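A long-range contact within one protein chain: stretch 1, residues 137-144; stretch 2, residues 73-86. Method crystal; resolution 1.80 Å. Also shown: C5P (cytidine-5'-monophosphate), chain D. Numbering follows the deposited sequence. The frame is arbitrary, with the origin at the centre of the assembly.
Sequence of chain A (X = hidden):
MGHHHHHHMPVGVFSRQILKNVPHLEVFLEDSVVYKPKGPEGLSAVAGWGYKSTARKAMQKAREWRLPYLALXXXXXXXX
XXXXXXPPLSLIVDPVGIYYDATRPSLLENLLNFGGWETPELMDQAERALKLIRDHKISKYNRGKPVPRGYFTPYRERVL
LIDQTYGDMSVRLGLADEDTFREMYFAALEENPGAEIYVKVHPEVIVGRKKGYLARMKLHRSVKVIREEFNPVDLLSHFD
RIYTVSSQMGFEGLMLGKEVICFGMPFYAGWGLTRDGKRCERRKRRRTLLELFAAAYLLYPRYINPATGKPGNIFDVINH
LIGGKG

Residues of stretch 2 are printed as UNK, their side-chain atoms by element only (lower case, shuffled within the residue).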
# COMPACT_ATOMS: atom_id res chain seq x y z
N LYS A 137 13.30 7.68 7.98
CA LYS A 137 13.04 7.60 6.54
C LYS A 137 12.66 6.17 6.14
O LYS A 137 13.23 5.59 5.21
CB LYS A 137 14.25 8.10 5.75
CG LYS A 137 14.65 9.53 6.07
CD LYS A 137 15.69 10.06 5.10
CE LYS A 137 16.09 11.49 5.44
NZ LYS A 137 16.76 11.58 6.77
N ILE A 138 11.67 5.62 6.84
CA ILE A 138 11.20 4.26 6.61
C ILE A 138 10.08 4.28 5.58
O ILE A 138 9.29 5.23 5.51
CB ILE A 138 10.75 3.62 7.94
CG1 ILE A 138 11.97 3.28 8.80
CG2 ILE A 138 9.91 2.37 7.69
CD1 ILE A 138 11.64 2.93 10.23
N SER A 139 10.02 3.23 4.77
CA SER A 139 9.01 3.12 3.73
C SER A 139 8.68 1.64 3.54
O SER A 139 9.02 0.80 4.39
CB SER A 139 9.50 3.79 2.43
OG SER A 139 10.69 3.17 1.96
N LYS A 140 8.01 1.31 2.43
CA LYS A 140 7.59 -0.07 2.20
C LYS A 140 8.79 -0.99 2.03
O LYS A 140 8.85 -2.07 2.64
CB LYS A 140 6.69 -0.14 0.97
CG LYS A 140 5.98 -1.48 0.78
CD LYS A 140 5.13 -1.49 -0.48
CE LYS A 140 4.21 -2.70 -0.52
NZ LYS A 140 3.03 -2.53 0.38
N TYR A 141 9.76 -0.60 1.21
CA TYR A 141 10.85 -1.49 0.80
C TYR A 141 12.20 -1.16 1.44
O TYR A 141 13.02 -2.07 1.58
CB TYR A 141 11.00 -1.47 -0.72
CG TYR A 141 9.78 -1.98 -1.46
CD1 TYR A 141 9.36 -3.30 -1.33
CD2 TYR A 141 9.05 -1.14 -2.29
CE1 TYR A 141 8.25 -3.77 -2.01
CE2 TYR A 141 7.93 -1.60 -2.97
CZ TYR A 141 7.54 -2.91 -2.82
OH TYR A 141 6.43 -3.37 -3.50
N ASN A 142 12.45 0.09 1.80
CA ASN A 142 13.67 0.46 2.52
C ASN A 142 14.93 -0.01 1.79
O ASN A 142 15.71 -0.82 2.29
CB ASN A 142 13.65 -0.10 3.95
CG ASN A 142 12.39 0.26 4.70
OD1 ASN A 142 12.27 1.35 5.26
ND2 ASN A 142 11.43 -0.66 4.73
N ARG A 143 15.12 0.53 0.58
CA ARG A 143 16.26 0.14 -0.24
C ARG A 143 17.00 1.34 -0.80
O ARG A 143 18.23 1.31 -0.95
CB ARG A 143 15.80 -0.73 -1.41
CG ARG A 143 15.04 -1.97 -1.00
CD ARG A 143 14.46 -2.64 -2.21
NE ARG A 143 15.50 -3.19 -3.09
CZ ARG A 143 15.90 -2.62 -4.22
NH1 ARG A 143 15.36 -1.49 -4.63
NH2 ARG A 143 16.86 -3.18 -4.95
N GLY A 144 16.27 2.40 -1.13
CA GLY A 144 16.84 3.47 -1.92
C GLY A 144 18.03 4.13 -1.24
O GLY A 144 18.27 3.98 -0.04
N UNK A 73 -2.31 -9.58 1.11
CA UNK A 73 -1.37 -8.72 0.41
C UNK A 73 -0.18 -8.46 1.33
O UNK A 73 -0.24 -8.69 2.54
c UNK A 73 -2.00 -7.38 0.00
o UNK A 73 -1.79 -7.73 -2.72
c UNK A 73 -3.26 -7.47 -0.86
c UNK A 73 -2.97 -7.77 -2.32
o UNK A 73 -3.93 -8.06 -3.07
N UNK A 74 0.92 -7.99 0.74
CA UNK A 74 2.03 -7.51 1.54
C UNK A 74 1.58 -6.34 2.40
O UNK A 74 0.74 -5.53 1.99
c UNK A 74 3.89 -8.26 -0.01
o UNK A 74 4.48 -8.07 -1.10
c UNK A 74 3.20 -7.08 0.64
o UNK A 74 3.86 -9.37 0.57
N UNK A 75 2.13 -6.26 3.60
CA UNK A 75 1.85 -5.13 4.46
C UNK A 75 2.40 -3.84 3.89
O UNK A 75 3.19 -3.82 2.94
N UNK A 76 1.97 -2.73 4.49
CA UNK A 76 2.44 -1.42 4.05
C UNK A 76 3.92 -1.22 4.36
O UNK A 76 4.63 -0.56 3.59
c UNK A 76 1.59 -0.32 4.69
c UNK A 76 -2.19 -0.17 4.61
c UNK A 76 -0.89 -0.21 5.07
c UNK A 76 -2.44 -0.18 3.25
c UNK A 76 -0.09 -0.28 2.83
c UNK A 76 0.18 -0.27 4.19
c UNK A 76 -1.39 -0.23 2.36
N UNK A 77 4.39 -1.78 5.47
CA UNK A 77 5.82 -1.90 5.75
C UNK A 77 6.20 -3.35 5.49
O UNK A 77 5.80 -4.24 6.24
c UNK A 77 6.41 0.95 6.68
c UNK A 77 5.80 -0.08 7.62
c UNK A 77 6.15 -1.50 7.18
c UNK A 77 6.26 0.16 9.05
N UNK A 78 6.96 -3.60 4.42
CA UNK A 78 7.16 -4.97 3.95
C UNK A 78 8.50 -5.56 4.35
O UNK A 78 8.54 -6.63 4.96
n UNK A 78 7.14 -7.99 0.02
c UNK A 78 7.21 -6.60 0.45
c UNK A 78 6.90 -6.47 1.92
c UNK A 78 7.00 -5.03 2.42
n UNK A 78 7.91 -10.15 -0.16
n UNK A 78 9.17 -8.58 0.94
c UNK A 78 8.07 -8.91 0.27
N UNK A 79 9.61 -4.90 4.01
CA UNK A 79 10.90 -5.57 4.12
C UNK A 79 12.02 -4.58 3.87
O UNK A 79 11.80 -3.41 3.55
o UNK A 79 10.71 -6.30 1.82
c UNK A 79 10.99 -6.74 3.14
N UNK A 80 13.25 -5.06 4.04
CA UNK A 80 14.45 -4.40 3.53
C UNK A 80 14.77 -5.13 2.23
O UNK A 80 15.49 -6.13 2.21
c UNK A 80 16.84 -3.79 3.94
c UNK A 80 15.21 -3.81 5.84
c UNK A 80 15.61 -4.46 4.53
N UNK A 81 14.22 -4.62 1.13
CA UNK A 81 14.32 -5.31 -0.15
C UNK A 81 12.99 -5.40 -0.86
O UNK A 81 11.94 -5.32 -0.22
N UNK A 82 13.02 -5.54 -2.18
CA UNK A 82 11.80 -5.63 -2.96
C UNK A 82 11.13 -6.98 -2.73
O UNK A 82 11.67 -7.87 -2.07
c UNK A 82 12.56 -4.01 -4.86
c UNK A 82 11.54 -2.94 -4.48
c UNK A 82 12.09 -5.41 -4.44
c UNK A 82 12.85 -3.96 -6.35
N UNK A 83 9.92 -7.11 -3.28
CA UNK A 83 9.13 -8.31 -3.04
C UNK A 83 9.88 -9.60 -3.33
O UNK A 83 9.66 -10.60 -2.64
N UNK A 84 10.75 -9.59 -4.33
CA UNK A 84 11.48 -10.79 -4.73
C UNK A 84 12.78 -10.98 -3.96
O UNK A 84 13.57 -11.87 -4.31
c UNK A 84 14.01 -9.60 -6.94
c UNK A 84 11.79 -10.73 -6.23
n UNK A 84 12.27 -8.30 -6.71
c UNK A 84 13.29 -7.53 -7.07
n UNK A 84 14.36 -8.29 -7.21
c UNK A 84 12.70 -9.61 -6.62
N UNK A 85 13.02 -10.19 -2.91
CA UNK A 85 14.28 -10.24 -2.18
C UNK A 85 14.16 -10.93 -0.83
O UNK A 85 15.15 -11.48 -0.34
c UNK A 85 15.85 -6.76 -2.97
o UNK A 85 15.86 -5.89 -3.87
c UNK A 85 14.83 -8.83 -1.95
o UNK A 85 16.44 -6.62 -1.88
c UNK A 85 15.07 -8.04 -3.22
N UNK A 86 12.98 -10.91 -0.21
CA UNK A 86 12.83 -11.41 1.15
C UNK A 86 11.35 -11.62 1.46
O UNK A 86 10.49 -11.13 0.71
c UNK A 86 13.45 -10.43 2.14
O3P C5P D . 1.68 1.32 -4.43
P C5P D . 2.96 1.16 -5.22
O1P C5P D . 2.91 2.10 -6.42
O2P C5P D . 3.35 -0.22 -5.70
O5' C5P D . 4.12 1.70 -4.27
C5' C5P D . 4.73 0.86 -3.30
C4' C5P D . 5.88 1.57 -2.63
O4' C5P D . 6.99 1.66 -3.57
C3' C5P D . 5.61 3.01 -2.23
O3' C5P D . 4.97 3.11 -0.97
C2' C5P D . 7.00 3.64 -2.25
O2' C5P D . 7.71 3.35 -1.06
C1' C5P D . 7.66 2.89 -3.41
N1 C5P D . 7.56 3.64 -4.69
C2 C5P D . 8.72 4.42 -5.20
N3 C5P D . 8.61 5.18 -6.50
C4 C5P D . 7.36 5.15 -7.26
C5 C5P D . 6.20 4.37 -6.75
C6 C5P D . 6.32 3.62 -5.45
O2 C5P D . 9.73 4.45 -4.59
N4 C5P D . 7.25 5.89 -8.52
O HOH W 1 0.68 -4.02 -0.16
O HOH W 2 4.59 -5.84 -2.43

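Position 73 carries three carbons in a row, the third bearing two oxygens, and its side chain lies out of reach of stretch 1; this is Glu73. At 74 two carbons end in two oxygens, a shorter carboxylate: Asp74. Its backbone O accepts from a water that in turn accepts from Lys140 NZ (water to O 2.6 Å, water to NZ 2.8 Å), and a second water lies between its carboxylate and Tyr141 OH.

Position 75 has no side-chain atoms and is Gly75. Its carbonyl meets the end of the extended Lys140 side chain, with NZ donating to Gly75 O at 2.9 Å. At 76 one carbon leads to a ring of six carbons without a hydroxyl, so the residue is Phe76. The CA-to-CB bond of Phe76 points away from stretch 1, and contact is left to the backbone: Lys140 CA makes a CA-H...O contact with Phe76 O at 3.3 Å.

Four carbons forked at the second identify 77 as Leu77. Although its CA-to-CB bond points away, the branched end returns, placing CD2 3.9 Å from Ile138 CG2 and 3.5 Å from Ser139 O. Position 78 shows three carbons, a nitrogen, and a carbon carrying two more nitrogens: Arg78. Its NE forms a salt bridge with Asp74 OD2 (2.9 Å), while NH1 and NH2 both donate to the carbonyl O of position 86 (2.9 Å each). Its aliphatic part approaches Tyr141, with CD 3.9 Å from Tyr141 CE1.

One carbon and one oxygen at 79 give Ser79, whose hydroxyl receives a hydrogen bond from Arg78 NH1 (2.9 Å to OG). At 80, one carbon carrying two others makes Val80; CG1 lies 3.6 Å from Asn142 O. Position 81 has no side chain and is Gly81. Its phi/psi of 132/156° would jam a CB against the preceding carbonyl, a geometry that calls for glycine.

Position 82 again has four carbons forked at the second, hence Leu82. Its CD2 sits over a face of the Tyr141 ring, 3.8 Å from the centroid, in a CH-pi contact. The bare backbone at 83 is Gly83, with N 3.9 Å from Tyr141 CE1. A five-membered ring of three carbons and two nitrogens marks His84, which makes no contact. At 85, three carbons ending in two oxygens reach Arg143: Glu85, whose OE2 accepts a weak hydrogen bond from Arg143 NE at 2.8 Å within a salt bridge. The single carbon at 86 is Ala86.

The contact is held mainly through backbone carbonyls. Lys140 O accepts from both Arg78 N (3.0 Å) and Ser79 N (3.2 Å), and Tyr141 O accepts from Gly81 N (2.9 Å). In the reverse sense, Asn142 ND2 donates to Ser79 O at 3.0 Å, nearly straight at 173°. Leu82 packing on Tyr141 adds an apolar component, and the Arg143–Glu85 pair adds a charged one.

Stretch 2 73-86: EDGFLRSVGLGHEA
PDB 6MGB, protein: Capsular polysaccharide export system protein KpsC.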